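Local coordinates for protein putative trimethylamine methyltransferase (Rhizobium meliloti, PDB 4YYC) that probably acts as a methyltransferase, as expected for a member of the trimethylamine methyltransferase family, at residues A[404-407]-A[408-412]; A[365-368]-A[369-372]; A[477-481]-A[482-486]; A[460-463]-A[464-467]. All coordinates share one frame; numbering follows the deposited sequence.

Contact 1. Residues A[404-407]-A[408-412]; sequences YEKF and MIDQD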
loop_
_atom_site.group_PDB
_atom_site.type_symbol
_atom_site.label_atom_id
_atom_site.label_comp_id
_atom_site.label_asym_id
_atom_site.label_seq_id
_atom_site.Cartn_x
_atom_site.Cartn_y
_atom_site.Cartn_z
ATOM N N TYR A 404 13.912 -2.903 -17.024
ATOM C CA TYR A 404 14.957 -3.388 -16.156
ATOM C C TYR A 404 14.954 -2.579 -14.845
ATOM O O TYR A 404 15.066 -3.159 -13.761
ATOM C CB TYR A 404 16.318 -3.225 -16.834
ATOM C CG TYR A 404 16.607 -4.208 -17.962
ATOM C CD1 TYR A 404 16.169 -4.004 -19.236
ATOM C CD2 TYR A 404 17.415 -5.270 -17.742
ATOM C CE1 TYR A 404 16.468 -4.875 -20.271
ATOM C CE2 TYR A 404 17.784 -6.122 -18.780
ATOM C CZ TYR A 404 17.258 -5.934 -20.036
ATOM O OH TYR A 404 17.583 -6.817 -21.070
ATOM N N GLU A 405 14.873 -1.268 -14.944
ATOM C CA GLU A 405 14.956 -0.452 -13.743
ATOM C C GLU A 405 13.746 -0.733 -12.843
ATOM O O GLU A 405 13.881 -0.872 -11.607
ATOM C CB GLU A 405 15.055 1.056 -14.077
ATOM C CG GLU A 405 16.434 1.405 -14.636
ATOM C CD GLU A 405 16.514 2.801 -15.211
ATOM O OE1 GLU A 405 15.518 3.523 -15.180
ATOM O OE2 GLU A 405 17.604 3.184 -15.742
ATOM N N LYS A 406 12.568 -0.760 -13.458
ATOM C CA LYS A 406 11.367 -1.049 -12.702
ATOM C C LYS A 406 11.429 -2.433 -12.036
ATOM O O LYS A 406 11.014 -2.594 -10.892
ATOM C CB LYS A 406 10.165 -0.942 -13.598
ATOM C CG LYS A 406 8.826 -1.336 -13.006
ATOM C CD LYS A 406 8.351 -0.366 -12.031
ATOM C CE LYS A 406 6.802 -0.316 -11.763
ATOM N NZ LYS A 406 6.163 -1.692 -11.765
ATOM N N PHE A 407 11.956 -3.423 -12.735
ATOM C CA PHE A 407 12.102 -4.734 -12.147
ATOM C C PHE A 407 12.906 -4.671 -10.851
ATOM O O PHE A 407 12.543 -5.272 -9.849
ATOM C CB PHE A 407 12.791 -5.682 -13.149
ATOM C CG PHE A 407 12.927 -7.073 -12.637
ATOM C CD1 PHE A 407 13.993 -7.436 -11.782
ATOM C CD2 PHE A 407 11.994 -8.038 -12.997
ATOM C CE1 PHE A 407 14.098 -8.734 -11.299
ATOM C CE2 PHE A 407 12.142 -9.359 -12.529
ATOM C CZ PHE A 407 13.162 -9.682 -11.674
HETATM N N MSE A 408 14.015 -3.929 -10.871
HETATM C CA MSE A 408 14.880 -3.841 -9.670
HETATM C C MSE A 408 14.190 -3.158 -8.516
HETATM O O MSE A 408 14.309 -3.579 -7.358
HETATM C CB MSE A 408 16.193 -3.144 -10.019
HETATM C CG MSE A 408 17.011 -3.855 -11.102
HETATM SE SE MSE A 408 17.501 -5.675 -10.591
HETATM C CE MSE A 408 18.559 -5.200 -9.023
ATOM N N ILE A 409 13.446 -2.104 -8.814
ATOM C CA ILE A 409 12.726 -1.361 -7.757
ATOM C C ILE A 409 11.623 -2.250 -7.168
ATOM O O ILE A 409 11.464 -2.371 -5.939
ATOM C CB ILE A 409 12.102 -0.061 -8.315
ATOM C CG1 ILE A 409 13.204 0.903 -8.771
ATOM C CG2 ILE A 409 11.129 0.588 -7.291
ATOM C CD1 ILE A 409 12.678 2.036 -9.645
ATOM N N ASP A 410 10.904 -2.937 -8.047
ATOM C CA ASP A 410 9.807 -3.777 -7.603
ATOM C C ASP A 410 10.308 -4.974 -6.790
ATOM O O ASP A 410 9.694 -5.346 -5.780
ATOM C CB ASP A 410 9.005 -4.333 -8.789
ATOM C CG ASP A 410 8.232 -3.292 -9.573
ATOM O OD1 ASP A 410 7.856 -2.249 -8.998
ATOM O OD2 ASP A 410 7.873 -3.585 -10.781
ATOM N N GLN A 411 11.363 -5.619 -7.237
ATOM C CA GLN A 411 11.836 -6.799 -6.503
ATOM C C GLN A 411 12.281 -6.473 -5.077
ATOM O O GLN A 411 12.197 -7.326 -4.172
ATOM C CB GLN A 411 12.879 -7.616 -7.302
ATOM C CG GLN A 411 14.201 -6.967 -7.534
ATOM C CD GLN A 411 15.140 -7.014 -6.365
ATOM O OE1 GLN A 411 15.290 -8.037 -5.711
ATOM N NE2 GLN A 411 15.768 -5.893 -6.068
ATOM N N ASP A 412 12.769 -5.257 -4.896
ATOM C CA ASP A 412 13.109 -4.754 -3.571
ATOM C C ASP A 412 11.850 -4.683 -2.691
ATOM O O ASP A 412 11.835 -5.175 -1.538
ATOM C CB ASP A 412 13.818 -3.411 -3.740
ATOM C CG ASP A 412 14.251 -2.802 -2.465
ATOM O OD1 ASP A 412 14.586 -3.548 -1.500
ATOM O OD2 ASP A 412 14.281 -1.544 -2.410
#

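Contact 2. Residues A[365-368]-A[369-372]; sequences VPDA and QAAH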
loop_
_atom_site.group_PDB
_atom_site.type_symbol
_atom_site.label_atom_id
_atom_site.label_comp_id
_atom_site.label_asym_id
_atom_site.label_seq_id
_atom_site.Cartn_x
_atom_site.Cartn_y
_atom_site.Cartn_z
ATOM N N VAL A 365 7.179 5.700 -17.234
ATOM C CA VAL A 365 8.506 5.805 -16.634
ATOM C C VAL A 365 8.406 5.303 -15.189
ATOM O O VAL A 365 7.318 5.335 -14.619
ATOM C CB VAL A 365 9.045 7.250 -16.663
ATOM C CG1 VAL A 365 9.535 7.575 -18.054
ATOM C CG2 VAL A 365 7.999 8.250 -16.212
ATOM N N PRO A 366 9.515 4.844 -14.612
ATOM C CA PRO A 366 9.506 4.324 -13.235
ATOM C C PRO A 366 9.481 5.501 -12.215
ATOM O O PRO A 366 10.369 5.599 -11.365
ATOM C CB PRO A 366 10.813 3.502 -13.186
ATOM C CG PRO A 366 11.693 4.194 -14.112
ATOM C CD PRO A 366 10.833 4.723 -15.236
ATOM N N ASP A 367 8.499 6.382 -12.350
ATOM C CA ASP A 367 8.390 7.590 -11.510
ATOM C C ASP A 367 7.414 7.360 -10.370
ATOM O O ASP A 367 7.102 6.211 -10.031
ATOM C CB ASP A 367 7.968 8.782 -12.393
ATOM C CG ASP A 367 6.515 8.690 -12.906
ATOM O OD1 ASP A 367 5.895 7.611 -12.810
ATOM O OD2 ASP A 367 6.069 9.743 -13.423
ATOM N N ALA A 368 7.047 8.438 -9.664
ATOM C CA ALA A 368 6.142 8.305 -8.526
ATOM C C ALA A 368 4.766 7.789 -8.875
ATOM O O ALA A 368 4.152 7.149 -8.066
ATOM C CB ALA A 368 6.057 9.612 -7.731
ATOM N N GLN A 369 4.327 7.999 -10.130
ATOM C CA GLN A 369 3.075 7.387 -10.587
ATOM C C GLN A 369 3.237 5.875 -10.649
ATOM O O GLN A 369 2.411 5.114 -10.091
ATOM C CB GLN A 369 2.637 7.946 -11.957
ATOM C CG GLN A 369 1.350 7.303 -12.436
ATOM C CD GLN A 369 0.979 7.672 -13.847
ATOM O OE1 GLN A 369 1.390 8.713 -14.374
ATOM N NE2 GLN A 369 0.207 6.808 -14.487
ATOM N N ALA A 370 4.290 5.423 -11.314
ATOM C CA ALA A 370 4.524 3.988 -11.427
ATOM C C ALA A 370 4.545 3.361 -10.052
ATOM O O ALA A 370 3.970 2.275 -9.808
ATOM C CB ALA A 370 5.804 3.709 -12.133
ATOM N N ALA A 371 5.242 4.058 -9.122
ATOM C CA ALA A 371 5.439 3.499 -7.775
ATOM C C ALA A 371 4.168 3.487 -6.953
ATOM O O ALA A 371 3.895 2.497 -6.278
ATOM C CB ALA A 371 6.529 4.282 -7.057
ATOM N N HIS A 372 3.400 4.563 -6.958
ATOM C CA HIS A 372 2.127 4.577 -6.218
ATOM C C HIS A 372 1.191 3.497 -6.751
ATOM O O HIS A 372 0.561 2.799 -5.990
ATOM C CB HIS A 372 1.455 5.932 -6.256
ATOM C CG HIS A 372 1.955 6.887 -5.226
ATOM N ND1 HIS A 372 1.708 6.727 -3.873
ATOM C CD2 HIS A 372 2.650 8.047 -5.348
ATOM C CE1 HIS A 372 2.229 7.762 -3.220
ATOM N NE2 HIS A 372 2.853 8.541 -4.081
HETATM O O HOH W 1 3.902 9.771 -15.073
#

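Contact 3. Residues A[477-481]-A[482-486]; sequences GEKRI and EQRAN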
loop_
_atom_site.group_PDB
_atom_site.type_symbol
_atom_site.label_atom_id
_atom_site.label_comp_id
_atom_site.label_asym_id
_atom_site.label_seq_id
_atom_site.Cartn_x
_atom_site.Cartn_y
_atom_site.Cartn_z
ATOM N N GLY A 477 25.585 12.800 -6.510
ATOM C CA GLY A 477 25.010 13.024 -7.838
ATOM C C GLY A 477 23.509 13.234 -7.894
ATOM O O GLY A 477 22.942 13.212 -8.998
ATOM N N GLU A 478 22.883 13.508 -6.760
ATOM C CA GLU A 478 21.461 13.808 -6.765
ATOM C C GLU A 478 20.667 12.731 -7.535
ATOM O O GLU A 478 19.804 13.037 -8.346
ATOM C CB GLU A 478 21.184 15.183 -7.334
ATOM C CG GLU A 478 21.862 16.302 -6.526
ATOM C CD GLU A 478 21.649 17.675 -7.125
ATOM O OE1 GLU A 478 20.507 18.157 -7.154
ATOM O OE2 GLU A 478 22.617 18.275 -7.532
ATOM N N LYS A 479 20.953 11.482 -7.218
ATOM C CA LYS A 479 20.400 10.359 -7.990
ATOM C C LYS A 479 18.994 9.957 -7.576
ATOM O O LYS A 479 18.695 9.817 -6.383
ATOM C CB LYS A 479 21.315 9.148 -7.872
ATOM C CG LYS A 479 22.691 9.305 -8.480
ATOM C CD LYS A 479 23.544 8.102 -8.277
ATOM C CE LYS A 479 24.885 8.311 -8.982
ATOM N NZ LYS A 479 25.770 7.145 -8.857
ATOM N N ARG A 480 18.169 9.719 -8.576
ATOM C CA ARG A 480 16.870 9.111 -8.349
ATOM C C ARG A 480 17.063 7.592 -8.225
ATOM O O ARG A 480 18.049 7.010 -8.672
ATOM C CB ARG A 480 15.930 9.472 -9.486
ATOM C CG ARG A 480 15.660 10.952 -9.537
ATOM C CD ARG A 480 14.986 11.321 -10.839
ATOM N NE ARG A 480 13.738 10.607 -11.036
ATOM C CZ ARG A 480 12.551 10.990 -10.567
ATOM N NH1 ARG A 480 11.497 10.248 -10.815
ATOM N NH2 ARG A 480 12.414 12.098 -9.864
ATOM N N ILE A 481 16.109 6.939 -7.602
ATOM C CA ILE A 481 16.226 5.516 -7.331
ATOM C C ILE A 481 16.431 4.694 -8.608
ATOM O O ILE A 481 17.168 3.716 -8.562
ATOM C CB ILE A 481 15.052 4.997 -6.483
ATOM C CG1 ILE A 481 15.324 3.543 -6.040
ATOM C CG2 ILE A 481 13.705 5.128 -7.227
ATOM C CD1 ILE A 481 14.345 3.042 -4.990
ATOM N N GLU A 482 15.835 5.106 -9.706
ATOM C CA GLU A 482 15.964 4.305 -10.931
ATOM C C GLU A 482 17.389 4.313 -11.462
ATOM O O GLU A 482 17.796 3.352 -12.115
ATOM C CB GLU A 482 14.937 4.671 -11.975
ATOM C CG GLU A 482 15.104 6.044 -12.567
ATOM C CD GLU A 482 14.253 7.083 -11.835
ATOM O OE1 GLU A 482 14.051 6.918 -10.621
ATOM O OE2 GLU A 482 13.846 8.080 -12.465
ATOM N N GLN A 483 18.168 5.356 -11.160
ATOM C CA GLN A 483 19.580 5.399 -11.536
ATOM C C GLN A 483 20.360 4.369 -10.719
ATOM O O GLN A 483 21.222 3.656 -11.266
ATOM C CB GLN A 483 20.167 6.811 -11.359
ATOM C CG GLN A 483 19.579 7.882 -12.276
ATOM C CD GLN A 483 20.037 9.269 -11.868
ATOM O OE1 GLN A 483 19.351 9.997 -11.164
ATOM N NE2 GLN A 483 21.238 9.623 -12.293
ATOM N N ARG A 484 20.088 4.307 -9.411
ATOM C CA ARG A 484 20.711 3.284 -8.589
ATOM C C ARG A 484 20.253 1.857 -9.020
ATOM O O ARG A 484 21.040 0.903 -8.967
ATOM C CB ARG A 484 20.504 3.555 -7.093
ATOM C CG ARG A 484 21.108 4.869 -6.588
ATOM C CD ARG A 484 21.074 4.973 -5.059
ATOM N NE ARG A 484 19.693 5.058 -4.579
ATOM C CZ ARG A 484 18.867 6.087 -4.676
ATOM N NH1 ARG A 484 19.259 7.267 -5.151
ATOM N NH2 ARG A 484 17.631 5.931 -4.277
ATOM N N ALA A 485 18.995 1.747 -9.411
ATOM C CA ALA A 485 18.458 0.455 -9.936
ATOM C C ALA A 485 19.166 0.013 -11.189
ATOM O O ALA A 485 19.479 -1.173 -11.349
ATOM C CB ALA A 485 16.985 0.562 -10.172
ATOM N N ASN A 486 19.424 0.959 -12.077
ATOM C CA ASN A 486 20.197 0.694 -13.298
ATOM C C ASN A 486 21.579 0.096 -12.951
ATOM O O ASN A 486 21.990 -0.978 -13.477
ATOM C CB ASN A 486 20.341 1.980 -14.093
ATOM C CG ASN A 486 20.920 1.751 -15.473
ATOM O OD1 ASN A 486 22.108 1.433 -15.607
ATOM N ND2 ASN A 486 20.115 1.949 -16.484
#

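Contact 4. Residues A[460-463]-A[464-467]; sequences YRSP and LADN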
loop_
_atom_site.group_PDB
_atom_site.type_symbol
_atom_site.label_atom_id
_atom_site.label_comp_id
_atom_site.label_asym_id
_atom_site.label_seq_id
_atom_site.Cartn_x
_atom_site.Cartn_y
_atom_site.Cartn_z
ATOM N N TYR A 460 14.323 -5.833 7.413
ATOM C CA TYR A 460 14.695 -5.885 5.981
ATOM C C TYR A 460 15.522 -4.654 5.555
ATOM O O TYR A 460 15.246 -3.558 6.024
ATOM C CB TYR A 460 13.427 -6.013 5.099
ATOM C CG TYR A 460 13.744 -6.014 3.598
ATOM C CD1 TYR A 460 14.151 -7.166 2.946
ATOM C CD2 TYR A 460 13.677 -4.836 2.859
ATOM C CE1 TYR A 460 14.477 -7.156 1.613
ATOM C CE2 TYR A 460 13.999 -4.812 1.506
ATOM C CZ TYR A 460 14.383 -5.963 0.884
ATOM O OH TYR A 460 14.703 -5.944 -0.419
ATOM N N ARG A 461 16.509 -4.837 4.655
ATOM C CA ARG A 461 17.417 -3.753 4.188
ATOM C C ARG A 461 17.337 -3.574 2.659
ATOM O O ARG A 461 17.792 -4.404 1.910
ATOM C CB ARG A 461 18.878 -4.046 4.606
ATOM N N SER A 462 16.783 -2.453 2.207
ATOM C CA SER A 462 16.760 -2.170 0.770
ATOM C C SER A 462 18.149 -1.859 0.215
ATOM O O SER A 462 18.829 -1.004 0.764
ATOM C CB SER A 462 15.879 -0.964 0.494
ATOM O OG SER A 462 15.988 -0.526 -0.869
ATOM N N PRO A 463 18.550 -2.508 -0.888
ATOM C CA PRO A 463 19.825 -2.098 -1.477
ATOM C C PRO A 463 19.684 -0.836 -2.376
ATOM O O PRO A 463 20.701 -0.434 -2.989
ATOM C CB PRO A 463 20.202 -3.299 -2.338
ATOM C CG PRO A 463 18.905 -3.897 -2.724
ATOM C CD PRO A 463 18.065 -3.760 -1.486
ATOM N N LEU A 464 18.463 -0.275 -2.519
ATOM C CA LEU A 464 18.174 0.808 -3.449
ATOM C C LEU A 464 17.714 2.104 -2.810
ATOM O O LEU A 464 17.870 3.172 -3.427
ATOM C CB LEU A 464 17.089 0.352 -4.450
ATOM C CG LEU A 464 17.622 -0.657 -5.435
ATOM C CD1 LEU A 464 16.470 -1.176 -6.283
ATOM C CD2 LEU A 464 18.748 -0.146 -6.303
ATOM N N ALA A 465 17.067 2.050 -1.638
ATOM C CA ALA A 465 16.674 3.275 -0.946
ATOM C C ALA A 465 17.879 4.106 -0.568
ATOM O O ALA A 465 18.895 3.576 -0.117
ATOM C CB ALA A 465 15.884 2.956 0.306
ATOM N N ASP A 466 17.798 5.412 -0.795
ATOM C CA ASP A 466 18.785 6.305 -0.286
ATOM C C ASP A 466 18.259 6.928 1.009
ATOM O O ASP A 466 17.257 7.668 1.025
ATOM C CB ASP A 466 19.140 7.391 -1.300
ATOM C CG ASP A 466 20.249 8.261 -0.829
ATOM O OD1 ASP A 466 20.097 8.903 0.240
ATOM O OD2 ASP A 466 21.346 8.323 -1.498
ATOM N N ASN A 467 18.943 6.600 2.104
ATOM C CA ASN A 467 18.562 7.054 3.408
ATOM C C ASN A 467 19.599 8.020 3.993
ATOM O O ASN A 467 19.655 8.260 5.213
ATOM C CB ASN A 467 18.424 5.827 4.320
ATOM C CG ASN A 467 17.318 4.908 3.868
ATOM O OD1 ASN A 467 17.536 3.700 3.675
ATOM N ND2 ASN A 467 16.162 5.460 3.656
HETATM O O HOH W 2 20.330 1.202 -0.011
#

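Contact 1. Residues A[404-407]-A[408-412]
Lys406 NZ is gripped from several directions, and its partner within this stretch is Asp410 OD2, 2.7 Å away in a salt bridge one helical turn on. The pair is a classical i to i+4 bridge near the start of helix 404-420. Two bends in the lysine chain, at chi2 (71°) and chi4 (38°), bring it slantwise across the carboxylate, where NZ meets the syn lone pair of OD2. The ammonium also bonds to Trp395 O and Ser374 OG, while OD2 takes Gly394 N, so this buried pair of charges is probably stabilised by a dense polar surround that ties helix 404-420 to helix 368-383 and the chain around strand 395-396. Beneath it runs regular backbone bonding, exemplified by Asp410 N to Lys406 O at 2.9 Å.

Phe407 and Met408 bring an apolar side to the helix, beside a glutamine that bonds back to the backbone. Phe407 projects toward helix 158-170, packing on Phe164 and Leu167, and its CE1 lies 4.2 Å from Gln411 CG. The Gln411 amide lies within 15° of parallel to that ring. Its chain folds back, and NE2 donates to Met408 O at 3.0 Å, in the carbonyl plane on a lone pair. Met408, present as selenomethionine, makes a Met-aromatic contact at the edge of the Phe407 ring: SE lies 5.4 Å from the ring centroid and 4.1 Å from Phe407 CD1.

Contact 2. Residues A[365-368]-A[369-372]
Asp367 OD1 caps the first turn of helix 368-383, accepting from Ala370 N at 3.1 Å in a nearly straight bond (168°) and weakly from Gln369 N. Asp367 is thus the N-cap residue. Its chi1 of 70° sets CG between the backbone N and the carbonyl carbon, which folds the carboxylate over the helix start. Ser363 OG is a further partner of OD1.

Packing is tight on the side of the small residues. Ala370 CB presses against Val365 O at 3.3 Å, just where Pro366 centres an inverse gamma turn. Two residues on, His372 CD2 comes to 3.2 Å from Ala368 O, while Ala371 and His372 pack on His372 and Ala371 of the second subunit.

The other flank is looser and holds a water. That water donates to Asp367 OD2 at 2.7 Å and to Gln369 OE1 at 2.8 Å, joining two side chains that run side by side but do not bond directly. Both oxygens also reach the second subunit: OD2 takes its Ile481 N, and OE1 its Asp466 N. One carboxylate therefore serves a helix start in each subunit, and such a collection of N-H donors would probably favour its ionised form.

Contact 3. Residues A[477-481]-A[482-486]
Arg484 doubles back over the residues that lead into its own helix, 481-495. Its CB lies 3.6 Å from Ile481 O, and from there the chain runs extended before turning at chi3 (-66°), which swings the guanidinium across the path of the backbone. NE leaves this stretch to bond Leu464 O. CZ passes over Ile481 CA, with a face of the guanidinium turned to that atom and to Arg480 O. NH2 rests 3.5 Å from Ile481 CB, and NH1 reaches Lys479 O at 2.9 Å, in plane but through a weak, bent bond.

Glu482 curls back toward Arg480, a residue with two conformers; in the one described, OE2 receives NE at 2.9 Å in an almost straight salt bridge (176°). OE2 lies in the guanidinium plane, yet the carboxylate is turned nearly perpendicular to it. Arg480 NH2 of the second subunit salt-bridges the same OE2, so an arginine from each subunit shares it, probably offsetting the closeness of the two Arg480 groups. Gln483 also has two conformers, and in the one described its OE1 accepts from Arg480 N at 2.9 Å.

With Arg480 as N-cap, this bond corresponds to the N3-to-N-cap half of a capping box, the reciprocal side-chain bond being absent. It starts a helix soon after Gly477, at positive phi, has ended the previous one as the C-prime residue of a Schellman motif.

Contact 4. Residues A[460-463]-A[464-467]
Ser462 OG lies at the centre of a tight bend, taking Leu464 N at 3.0 Å and Ala465 N at 2.9 Å. Both bonds are fairly straight, at 156° and 162°. The hydroxyl stands anti to its backbone N (chi1 171°), a rotation that turns it into the hollow of the bend, where the two successive N-H groups converge. Ala465 CB closes against the same serine, 3.9 Å from Ser462 CB. On the outside, Pro463 CG and Leu464 CG are 4.4 Å apart in a loose apolar contact.

A water bridges the backbone across the bend, donating to Ser462 O and to Ala465 O at 2.8 Å each. Two carbonyl acceptors are thereby joined by one donor water.

In the next shell, Asp412 OD2 of helix 404-420 bonds to Ser462 OG, giving the hydroxyl three polar partners, while Asp412 OD1 takes Tyr460 OH. Leu464 slots against Ile481 and Leu488 of helix 481-495. Past the bend, Lys364 of the second subunit forms a salt bridge with Asp466 OD1. The serine bond to the N-H two residues on defines an ST turn, here reinforced by the N-H of Ala465, three residues on, and fastened to a neighbouring helix.

How the contacts relate
The four contacts gather where helices 368-383, 404-420 and 481-495 meet. Contact 1 is buried, in the first turns of its helix, contact 2 is a buried helix start, contact 3 a partly buried helix start and contact 4 a partly buried loop. Helix 404-420 is the common support: Glu405 OE2 bonds Asn486 ND2 of contact 3, Lys406 packs on Ala370 of contact 2, and Met408 O touches Leu464 CD1 of contact 4. Contacts 2 and 4 do not touch within the chain, yet they meet across the dimer. The chemistry shifts with place: an intrahelical salt bridge in contact 1, carboxylate capping in contact 2, interface arginines in contact 3, and a hydroxyl-centred turn in contact 4.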